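Putative creatinine amidohydrolase (Bacteroides fragilis, PDB 3LUB) probably hydrolyses carbon-nitrogen bonds in linear amides, as a zinc-binding member of the creatininase superfamily. Local coordinates at residues E5-S9 with H48-V52; P73-H77 with H120-N124; G154-A158 with E227-R231. One frame throughout, in Å; residues are numbered along the deposited sequence.

Contact 1. Residues E5-S9 with H48-V52; sequences EVDLS and HDIAV
D7 and V52 bring the two backbones closest, their CA atoms 6.3 Å apart, where the irregular 5-9 loop passes the helical turn 48-52, whose V52 N bonds to H48 O. Across this gap H48 NE2 donates to D7 OD1 at 2.5 Å, fairly straight at 157°. The oxygen lies in the plane of the imidazole, but the nitrogen meets it from above the carboxylate plane, and the two flat groups are turned 52° apart. With chi1 at 175°, H48 CG stands anti to the backbone N, which carries the ring off the helix toward the loop. The far nitrogen is held too: H48 ND1 donates almost straight to D49 OD1, 3.1 Å away, and D49 in turn has a weak bond to H176. V52 CG2 lies over one ring face, near the rim, and touches D7 CB at 3.9 Å; V6 CG2 meets V52 CG1 beside it. The branched valines suit this apolar flank, which V68 of strand 66-68 extends. Histidine suits its place because both ring nitrogens can serve at once. The D7 bond ties the N-terminal segment to helix 42-62, and donation from both nitrogens to carboxylates is consistent with a protonated imidazolium.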
loop_
_atom_site.group_PDB
_atom_site.type_symbol
_atom_site.label_atom_id
_atom_site.label_comp_id
_atom_site.label_asym_id
_atom_site.label_seq_id
_atom_site.Cartn_x
_atom_site.Cartn_y
_atom_site.Cartn_z
ATOM N N GLU F 5 22.227 -23.348 20.299
ATOM C CA GLU F 5 21.654 -22.554 21.386
ATOM C C GLU F 5 21.415 -21.078 21.012
ATOM O O GLU F 5 20.416 -20.475 21.452
ATOM C CB GLU F 5 22.517 -22.641 22.643
ATOM C CG GLU F 5 21.807 -22.122 23.898
ATOM C CD GLU F 5 22.504 -22.537 25.202
ATOM O OE1 GLU F 5 23.556 -23.234 25.160
ATOM O OE2 GLU F 5 21.983 -22.175 26.273
ATOM N N VAL F 6 22.314 -20.525 20.200
ATOM C CA VAL F 6 22.259 -19.107 19.837
ATOM C C VAL F 6 22.245 -18.822 18.319
ATOM O O VAL F 6 22.098 -17.648 17.925
ATOM C CB VAL F 6 23.445 -18.331 20.476
ATOM C CG1 VAL F 6 23.440 -18.432 22.024
ATOM C CG2 VAL F 6 24.745 -18.805 19.909
ATOM N N ASP F 7 22.399 -19.851 17.465
ATOM C CA ASP F 7 22.419 -19.653 15.985
ATOM C C ASP F 7 21.227 -20.364 15.341
ATOM O O ASP F 7 21.239 -21.575 15.199
ATOM C CB ASP F 7 23.730 -20.158 15.423
ATOM C CG ASP F 7 23.901 -19.904 13.926
ATOM O OD1 ASP F 7 23.057 -19.247 13.275
ATOM O OD2 ASP F 7 24.939 -20.364 13.406
ATOM N N LEU F 8 20.181 -19.608 15.010
ATOM C CA LEU F 8 18.944 -20.191 14.508
ATOM C C LEU F 8 19.132 -20.909 13.172
ATOM O O LEU F 8 18.405 -21.859 12.874
ATOM C CB LEU F 8 17.814 -19.147 14.407
ATOM C CG LEU F 8 16.414 -19.775 14.339
ATOM C CD1 LEU F 8 15.886 -20.185 15.703
ATOM C CD2 LEU F 8 15.397 -18.884 13.632
ATOM N N SER F 9 20.106 -20.471 12.381
ATOM C CA SER F 9 20.437 -21.132 11.122
ATOM C C SER F 9 20.804 -22.626 11.231
ATOM O O SER F 9 20.676 -23.357 10.263
ATOM C CB SER F 9 21.553 -20.359 10.416
ATOM O OG SER F 9 21.098 -19.053 10.093
ATOM N N HIS F 48 26.294 -12.076 10.832
ATOM C CA HIS F 48 25.849 -13.328 11.440
ATOM C C HIS F 48 26.975 -13.906 12.323
ATOM O O HIS F 48 26.770 -14.218 13.495
ATOM C CB HIS F 48 25.458 -14.361 10.378
ATOM C CG HIS F 48 25.123 -15.693 10.966
ATOM N ND1 HIS F 48 26.053 -16.699 11.117
ATOM C CD2 HIS F 48 23.975 -16.159 11.504
ATOM C CE1 HIS F 48 25.483 -17.742 11.688
ATOM N NE2 HIS F 48 24.225 -17.434 11.949
ATOM N N ASP F 49 28.160 -14.048 11.742
ATOM C CA ASP F 49 29.321 -14.611 12.480
ATOM C C ASP F 49 29.746 -13.764 13.693
ATOM O O ASP F 49 29.961 -14.301 14.797
ATOM C CB ASP F 49 30.483 -14.841 11.515
ATOM C CG ASP F 49 30.216 -15.991 10.548
ATOM O OD1 ASP F 49 29.100 -16.587 10.605
ATOM O OD2 ASP F 49 31.102 -16.279 9.706
ATOM N N ILE F 50 29.801 -12.437 13.536
ATOM C CA ILE F 50 30.049 -11.540 14.676
ATOM C C ILE F 50 28.993 -11.692 15.772
ATOM O O ILE F 50 29.317 -11.814 16.959
ATOM C CB ILE F 50 30.145 -10.060 14.234
ATOM C CG1 ILE F 50 31.401 -9.862 13.360
ATOM C CG2 ILE F 50 30.116 -9.117 15.445
ATOM C CD1 ILE F 50 31.402 -8.612 12.557
ATOM N N ALA F 51 27.724 -11.686 15.392
ATOM C CA ALA F 51 26.630 -11.739 16.375
ATOM C C ALA F 51 26.600 -13.050 17.135
ATOM O O ALA F 51 26.340 -13.067 18.347
ATOM C CB ALA F 51 25.267 -11.454 15.696
ATOM N N VAL F 52 26.859 -14.157 16.451
ATOM C CA VAL F 52 26.943 -15.482 17.122
ATOM C C VAL F 52 28.106 -15.495 18.131
ATOM O O VAL F 52 27.930 -15.911 19.292
ATOM C CB VAL F 52 27.033 -16.644 16.096
ATOM C CG1 VAL F 52 27.478 -17.978 16.755
ATOM C CG2 VAL F 52 25.706 -16.825 15.439
#

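Contact 2. Residues P73-H77 with H120-N124. With ZN (zinc ion), chain B.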
loop_
_atom_site.group_PDB
_atom_site.type_symbol
_atom_site.label_atom_id
_atom_site.label_comp_id
_atom_site.label_asym_id
_atom_site.label_seq_id
_atom_site.Cartn_x
_atom_site.Cartn_y
_atom_site.Cartn_z
ATOM N N PRO F 73 18.744 -11.246 3.460
ATOM C CA PRO F 73 19.645 -10.928 2.372
ATOM C C PRO F 73 19.129 -9.814 1.441
ATOM O O PRO F 73 19.483 -9.807 0.271
ATOM C CB PRO F 73 19.696 -12.255 1.628
ATOM C CG PRO F 73 18.286 -12.757 1.730
ATOM C CD PRO F 73 17.757 -12.270 3.058
ATOM N N PHE F 74 18.279 -8.915 1.948
ATOM C CA PHE F 74 17.602 -7.916 1.113
ATOM C C PHE F 74 18.080 -6.525 1.506
ATOM O O PHE F 74 17.571 -5.939 2.477
ATOM C CB PHE F 74 16.073 -8.048 1.203
ATOM C CG PHE F 74 15.565 -9.357 0.698
ATOM C CD1 PHE F 74 15.617 -9.654 -0.661
ATOM C CD2 PHE F 74 15.072 -10.312 1.555
ATOM C CE1 PHE F 74 15.232 -10.891 -1.128
ATOM C CE2 PHE F 74 14.658 -11.560 1.075
ATOM C CZ PHE F 74 14.752 -11.843 -0.266
ATOM N N GLY F 75 19.055 -6.033 0.725
ATOM C CA GLY F 75 19.681 -4.722 0.882
ATOM C C GLY F 75 19.113 -3.658 -0.028
ATOM O O GLY F 75 18.430 -3.978 -0.977
ATOM N N ALA F 76 19.327 -2.393 0.344
ATOM C CA ALA F 76 19.029 -1.214 -0.452
ATOM C C ALA F 76 20.318 -0.797 -1.152
ATOM O O ALA F 76 21.336 -0.489 -0.482
ATOM C CB ALA F 76 18.555 -0.077 0.454
ATOM N N HIS F 77 20.245 -0.698 -2.479
ATOM C CA HIS F 77 21.426 -0.487 -3.332
ATOM C C HIS F 77 21.388 0.776 -4.164
ATOM O O HIS F 77 20.363 1.469 -4.211
ATOM C CB HIS F 77 21.626 -1.718 -4.211
ATOM C CG HIS F 77 22.004 -2.901 -3.405
ATOM N ND1 HIS F 77 23.182 -2.945 -2.697
ATOM C CD2 HIS F 77 21.311 -4.006 -3.057
ATOM C CE1 HIS F 77 23.230 -4.068 -2.006
ATOM N NE2 HIS F 77 22.108 -4.728 -2.205
ATOM N N HIS F 120 25.370 -3.983 5.842
ATOM C CA HIS F 120 25.334 -3.171 4.637
ATOM C C HIS F 120 25.002 -1.698 4.964
ATOM O O HIS F 120 23.968 -1.394 5.514
ATOM C CB HIS F 120 24.349 -3.805 3.656
ATOM C CG HIS F 120 24.105 -3.009 2.414
ATOM N ND1 HIS F 120 25.113 -2.629 1.558
ATOM C CD2 HIS F 120 22.954 -2.527 1.878
ATOM C CE1 HIS F 120 24.596 -1.944 0.552
ATOM N NE2 HIS F 120 23.289 -1.854 0.731
ATOM N N GLY F 121 25.914 -0.794 4.639
ATOM C CA GLY F 121 25.740 0.627 4.947
ATOM C C GLY F 121 24.608 1.328 4.194
ATOM O O GLY F 121 24.146 2.371 4.619
ATOM N N GLY F 122 24.155 0.728 3.092
ATOM C CA GLY F 122 22.979 1.158 2.340
ATOM C C GLY F 122 21.668 0.946 3.058
ATOM O O GLY F 122 20.700 1.604 2.720
ATOM N N ASN F 123 21.643 0.050 4.051
ATOM C CA ASN F 123 20.467 -0.140 4.884
ATOM C C ASN F 123 20.340 0.955 5.959
ATOM O O ASN F 123 21.308 1.328 6.614
ATOM C CB ASN F 123 20.478 -1.520 5.561
ATOM C CG ASN F 123 20.514 -2.677 4.576
ATOM O OD1 ASN F 123 20.036 -2.564 3.424
ATOM N ND2 ASN F 123 21.059 -3.821 5.028
ATOM N N ASN F 124 19.125 1.455 6.116
ATOM C CA ASN F 124 18.785 2.511 7.073
ATOM C C ASN F 124 17.474 2.120 7.751
ATOM O O ASN F 124 16.492 1.893 7.080
ATOM C CB ASN F 124 18.643 3.850 6.336
ATOM C CG ASN F 124 19.983 4.377 5.796
ATOM O OD1 ASN F 124 20.890 4.680 6.574
ATOM N ND2 ASN F 124 20.105 4.496 4.463
HETATM ZN ZN ZN B . 27.130 -3.667 1.154
HETATM O O HOH W 1 29.466 -3.439 1.915
#
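H120 swings its ring toward A76 because CG stands anti to the backbone N (chi1 174°), while in N123 CG lies anti to the carbonyl carbon (chi1 -59°), which turns the amide oxygen to the same loop. H120 then works from both ring nitrogens. H120 ND1 binds zinc at 2.3 Å, and H120 NE2 donates to A76 O at 2.7 Å, with the oxygen in the ring plane though the donor stands well above the carbonyl plane. This second bond fixes the rotation of the imidazole and leaves ND1 to the metal, the familiar job of a second-shell carbonyl behind a histidine ligand. E32 and D43 also bind this ion, and water 1 lies 2.5 Å from the zinc.

N123 OD1 accepts from A76 N at 3.2 Å, and also from Q95, while its ND2 reaches G29 O; an amide suits the place, offering donor and acceptor together. A76 is thus gripped at both its N and its O. The H77 ring lies oblique to that of H120, centroids 4.6 Å apart. Glycine suits positions 75 and 122, where a CB would press on H120 CD2 and clash with A76 O respectively. The type I turn from H120 to N123 also sets G122 N 3.5 Å over the centre of the H120 ring.

H120 lies in the loop between strand 113-118 and helix 126-135, just past the C-terminal end of that parallel strand, and the 73-77 loop, between strand 66-68 and helix 92-108, meets it through A76 and H77.

Contact 3. Residues G154-A158 with E227-R231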
loop_
_atom_site.group_PDB
_atom_site.type_symbol
_atom_site.label_atom_id
_atom_site.label_comp_id
_atom_site.label_asym_id
_atom_site.label_seq_id
_atom_site.Cartn_x
_atom_site.Cartn_y
_atom_site.Cartn_z
ATOM N N GLY F 154 43.207 2.568 12.175
ATOM C CA GLY F 154 44.139 1.869 13.068
ATOM C C GLY F 154 44.324 0.387 12.778
ATOM O O GLY F 154 45.438 -0.137 12.896
ATOM N N TYR F 155 43.247 -0.305 12.398
ATOM C CA TYR F 155 43.297 -1.765 12.213
ATOM C C TYR F 155 43.736 -2.193 10.799
ATOM O O TYR F 155 44.123 -3.348 10.574
ATOM C CB TYR F 155 41.948 -2.375 12.606
ATOM C CG TYR F 155 41.698 -2.359 14.126
ATOM C CD1 TYR F 155 42.177 -3.397 14.921
ATOM C CD2 TYR F 155 40.994 -1.328 14.755
ATOM C CE1 TYR F 155 41.974 -3.418 16.299
ATOM C CE2 TYR F 155 40.798 -1.329 16.163
ATOM C CZ TYR F 155 41.297 -2.380 16.916
ATOM O OH TYR F 155 41.159 -2.481 18.286
ATOM N N PHE F 156 43.670 -1.263 9.860
ATOM C CA PHE F 156 43.945 -1.527 8.459
ATOM C C PHE F 156 44.765 -0.395 7.858
ATOM O O PHE F 156 44.773 0.710 8.377
ATOM C CB PHE F 156 42.606 -1.726 7.707
ATOM C CG PHE F 156 41.731 -2.781 8.345
ATOM C CD1 PHE F 156 42.001 -4.138 8.157
ATOM C CD2 PHE F 156 40.705 -2.425 9.193
ATOM C CE1 PHE F 156 41.232 -5.113 8.792
ATOM C CE2 PHE F 156 39.932 -3.379 9.800
ATOM C CZ PHE F 156 40.200 -4.734 9.610
ATOM N N GLU F 157 45.454 -0.683 6.756
ATOM C CA GLU F 157 46.364 0.265 6.128
ATOM C C GLU F 157 45.696 1.123 5.059
ATOM O O GLU F 157 45.885 2.334 5.035
ATOM C CB GLU F 157 47.554 -0.477 5.495
ATOM C CG GLU F 157 48.406 -1.285 6.482
ATOM C CD GLU F 157 49.534 -2.091 5.797
ATOM O OE1 GLU F 157 50.573 -1.489 5.405
ATOM O OE2 GLU F 157 49.389 -3.330 5.679
ATOM N N ALA F 158 44.954 0.496 4.148
ATOM C CA ALA F 158 44.316 1.225 3.058
ATOM C C ALA F 158 43.483 2.377 3.611
ATOM O O ALA F 158 42.747 2.219 4.601
ATOM C CB ALA F 158 43.456 0.294 2.216
ATOM N N GLU F 227 44.641 -12.365 10.041
ATOM C CA GLU F 227 45.020 -11.813 11.333
ATOM C C GLU F 227 44.559 -10.393 11.559
ATOM O O GLU F 227 44.141 -10.051 12.647
ATOM C CB GLU F 227 46.544 -11.835 11.492
ATOM C CG GLU F 227 46.980 -11.332 12.853
ATOM C CD GLU F 227 48.450 -11.486 13.085
ATOM O OE1 GLU F 227 48.937 -12.642 13.125
ATOM O OE2 GLU F 227 49.115 -10.436 13.226
ATOM N N LYS F 228 44.677 -9.540 10.552
ATOM C CA LYS F 228 44.083 -8.212 10.691
ATOM C C LYS F 228 42.586 -8.296 11.024
ATOM O O LYS F 228 42.103 -7.553 11.851
ATOM C CB LYS F 228 44.288 -7.371 9.444
ATOM C CG LYS F 228 45.703 -6.878 9.205
ATOM C CD LYS F 228 45.741 -6.140 7.897
ATOM C CE LYS F 228 47.030 -5.455 7.664
ATOM N NZ LYS F 228 47.175 -4.911 6.262
ATOM N N GLY F 229 41.874 -9.218 10.392
ATOM C CA GLY F 229 40.425 -9.389 10.593
ATOM C C GLY F 229 40.117 -9.883 11.991
ATOM O O GLY F 229 39.207 -9.393 12.661
ATOM N N GLU F 230 40.919 -10.850 12.437
ATOM C CA GLU F 230 40.784 -11.428 13.781
ATOM C C GLU F 230 40.919 -10.386 14.858
ATOM O O GLU F 230 40.153 -10.396 15.840
ATOM C CB GLU F 230 41.829 -12.514 13.995
ATOM C CG GLU F 230 41.825 -13.111 15.381
ATOM C CD GLU F 230 42.860 -14.226 15.520
ATOM O OE1 GLU F 230 44.002 -14.074 15.005
ATOM O OE2 GLU F 230 42.513 -15.263 16.124
ATOM N N ARG F 231 41.895 -9.495 14.695
ATOM C CA ARG F 231 42.151 -8.470 15.704
ATOM C C ARG F 231 41.087 -7.366 15.783
ATOM O O ARG F 231 40.742 -6.903 16.868
ATOM C CB ARG F 231 43.539 -7.868 15.482
ATOM C CG ARG F 231 44.583 -8.926 15.649
ATOM C CD ARG F 231 45.954 -8.385 15.746
ATOM N NE ARG F 231 46.873 -9.473 16.054
ATOM C CZ ARG F 231 48.197 -9.354 16.107
ATOM N NH1 ARG F 231 48.796 -8.176 15.889
ATOM N NH2 ARG F 231 48.926 -10.428 16.386
HETATM O O HOH W 2 43.648 -5.312 12.409
#
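K228 NZ is gripped by several acceptors: E157 OE2 at 2.8 Å in a salt bridge, the carboxylate of E166 in another, and the carbonyl oxygen of K223. E157 offers its anti lone pair, on the side away from its other oxygen, and the two side chains cross at about a right angle. K228 reaches this far because its chain is extended beyond CG, a long flexible arm well suited to carrying a charge from the helix across to the loop. The shared ammonium would offset the two acidic groups beside it.

The base of the same lysine is apolar. F156 CG stands anti to its own carbonyl carbon (chi1 -54°), which brings the ring to the lysine, F156 CE1 3.9 Å from K228 CB, and the two side chains run past each other in opposite directions. A flat phenyl fits here because it can also meet Y232 edge-to-face and pack on helix 166-175. Y155 reaches further along the helix, where Y155 CE1 lies 3.7 Å from R231 O. Between the backbones, water 2 donates to Y155 O at 2.7 Å and to K228 O at 2.8 Å, joining two carbonyls that could not bond to each other. Along the helix, R231 carries E227 OE2 over one face of its guanidinium, a pairing by charge alone.

Here a surface loop after strand 140-145 is clamped by salt bridge, aromatic ring and water to the first turns of the long helix 226-249, in the alpha/beta fold of the creatininase family.

How the contacts relate
Contact 2 alone belongs to the metal centre, holding H120, a ligand of one zinc, with the second zinc about 6 Å from that side chain. Contact 1 stands back from it: the side chain of H48 is about 13 Å from a zinc, yet helix 42-62, on which it sits, also carries D43, which binds both ions. Contact 3 lies nearer the surface of the chain, though F156 is about 8 Å, side chain to side chain, from E168, a ligand of the second zinc. Centres lie about 20 Å apart for contacts 1 and 2, about 23 Å for contacts 1 and 3, and about 24 Å for contacts 2 and 3. None touches another, and they follow in series along the chain.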